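Local coordinates for protein aspartate--tRNA(Asp/Asn) ligase (Thermus thermophilus, PDB 1N9W) that attaches L-aspartate to both tRNA(Asp) and tRNA(Asn), first activating the amino acid with ATP to form Asp-AMP, at residues Glu235-Glu240 with Gly388-Gly393. Residues are numbered along the deposited sequence; the frame is centred on the assembly and turned at random.
Sequences EALLAE and GGFAIG
Leu237 touches the strand through its CD2 methyl, which packs against both Phe390 and Ile392. Towards the phenyl ring it lies at the edge, near the ring plane, with CD2 3.8 Å from CZ of Phe390 and slightly farther from CE1. The same methyl stands 3.9 Å from CD1 of Ile392, and here the two aliphatic side chains reach toward each other tip to tip. CG of Leu237 anti to the backbone N (chi1 173°) and a chi2 of 66° together bring CD2 to the strand. On the strand side, Ile392 CG1 also lies in the plane of the Phe390 ring at its edge, and Phe390 and Ile392, two positions apart, both project toward the helix. This buried contact is made by apolar side chains, with no hydrogen bond between the two segments. It lays helix 227-248 against strand 387-393, which runs between strands 215-222 and 344-351 in the largely antiparallel sheet of the class II synthetase catalytic domain. Phe135 of helix 119-141 packs on Leu237, while Leu233 and Glu234, earlier on the same helix as Leu237, touch Phe390. Just beyond Ile392, Gly393 occupies the N-cap position of helix 394-402 and is predicted to belong to the ATP site.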
loop_
_atom_site.group_PDB
_atom_site.type_symbol
_atom_site.label_atom_id
_atom_site.label_comp_id
_atom_site.label_asym_id
_atom_site.label_seq_id
_atom_site.Cartn_x
_atom_site.Cartn_y
_atom_site.Cartn_z
ATOM N N GLU B 235 -2.279 18.351 -7.509
ATOM C CA GLU B 235 -3.220 19.226 -6.806
ATOM C C GLU B 235 -4.503 18.482 -6.490
ATOM O O GLU B 235 -5.007 18.536 -5.368
ATOM C CB GLU B 235 -3.554 20.460 -7.659
ATOM C CG GLU B 235 -2.583 21.623 -7.483
ATOM C CD GLU B 235 -2.942 22.833 -8.362
ATOM O OE1 GLU B 235 -4.131 23.219 -8.411
ATOM O OE2 GLU B 235 -2.028 23.400 -8.983
ATOM N N ALA B 236 -5.034 17.795 -7.493
ATOM C CA ALA B 236 -6.269 17.038 -7.327
ATOM C C ALA B 236 -6.008 15.865 -6.380
ATOM O O ALA B 236 -6.842 15.550 -5.532
ATOM C CB ALA B 236 -6.759 16.538 -8.689
ATOM N N LEU B 237 -4.842 15.238 -6.533
ATOM C CA LEU B 237 -4.432 14.117 -5.698
ATOM C C LEU B 237 -4.423 14.544 -4.229
ATOM O O LEU B 237 -5.014 13.882 -3.378
ATOM C CB LEU B 237 -3.032 13.643 -6.105
ATOM C CG LEU B 237 -2.332 12.576 -5.251
ATOM C CD1 LEU B 237 -3.091 11.265 -5.332
ATOM C CD2 LEU B 237 -0.897 12.397 -5.745
ATOM N N LEU B 238 -3.759 15.662 -3.944
ATOM C CA LEU B 238 -3.669 16.190 -2.586
ATOM C C LEU B 238 -5.024 16.512 -1.990
ATOM O O LEU B 238 -5.274 16.236 -0.812
ATOM C CB LEU B 238 -2.807 17.448 -2.558
ATOM C CG LEU B 238 -1.302 17.207 -2.637
ATOM C CD1 LEU B 238 -0.607 18.473 -3.091
ATOM C CD2 LEU B 238 -0.795 16.743 -1.282
ATOM N N ALA B 239 -5.899 17.107 -2.794
ATOM C CA ALA B 239 -7.235 17.468 -2.324
ATOM C C ALA B 239 -7.953 16.219 -1.842
ATOM O O ALA B 239 -8.623 16.231 -0.810
ATOM C CB ALA B 239 -8.031 18.134 -3.460
ATOM N N GLU B 240 -7.812 15.139 -2.600
ATOM C CA GLU B 240 -8.437 13.872 -2.237
ATOM C C GLU B 240 -7.833 13.348 -0.929
ATOM O O GLU B 240 -8.557 13.002 0.001
ATOM C CB GLU B 240 -8.217 12.855 -3.358
ATOM C CG GLU B 240 -8.785 11.467 -3.087
ATOM C CD GLU B 240 -10.035 11.187 -3.887
ATOM O OE1 GLU B 240 -10.218 11.833 -4.946
ATOM O OE2 GLU B 240 -10.834 10.309 -3.473
ATOM N N GLY B 388 6.315 11.827 -17.264
ATOM C CA GLY B 388 6.871 12.524 -16.122
ATOM C C GLY B 388 6.311 11.950 -14.834
ATOM O O GLY B 388 5.478 11.049 -14.860
ATOM N N GLY B 389 6.767 12.470 -13.705
ATOM C CA GLY B 389 6.285 11.975 -12.434
ATOM C C GLY B 389 6.799 12.791 -11.271
ATOM O O GLY B 389 7.510 13.784 -11.449
ATOM N N PHE B 390 6.440 12.360 -10.070
ATOM C CA PHE B 390 6.850 13.048 -8.859
ATOM C C PHE B 390 6.676 12.119 -7.664
ATOM O O PHE B 390 6.036 11.067 -7.767
ATOM C CB PHE B 390 6.024 14.328 -8.689
ATOM C CG PHE B 390 4.540 14.096 -8.510
ATOM C CD1 PHE B 390 4.000 13.936 -7.236
ATOM C CD2 PHE B 390 3.679 14.070 -9.608
ATOM C CE1 PHE B 390 2.633 13.761 -7.054
ATOM C CE2 PHE B 390 2.302 13.894 -9.429
ATOM C CZ PHE B 390 1.780 13.740 -8.148
ATOM N N ALA B 391 7.253 12.507 -6.534
ATOM C CA ALA B 391 7.176 11.708 -5.322
ATOM C C ALA B 391 6.765 12.603 -4.174
ATOM O O ALA B 391 7.134 13.775 -4.130
ATOM C CB ALA B 391 8.528 11.070 -5.033
ATOM N N ILE B 392 6.001 12.049 -3.242
ATOM C CA ILE B 392 5.546 12.810 -2.095
ATOM C C ILE B 392 6.125 12.245 -0.808
ATOM O O ILE B 392 6.008 11.050 -0.537
ATOM C CB ILE B 392 4.007 12.790 -1.990
ATOM C CG1 ILE B 392 3.399 13.390 -3.260
ATOM C CG2 ILE B 392 3.552 13.548 -0.758
ATOM C CD1 ILE B 392 1.891 13.524 -3.216
ATOM N N GLY B 393 6.764 13.109 -0.027
ATOM C CA GLY B 393 7.333 12.683 1.240
ATOM C C GLY B 393 6.189 12.533 2.216
ATOM O O GLY B 393 5.767 13.507 2.840
#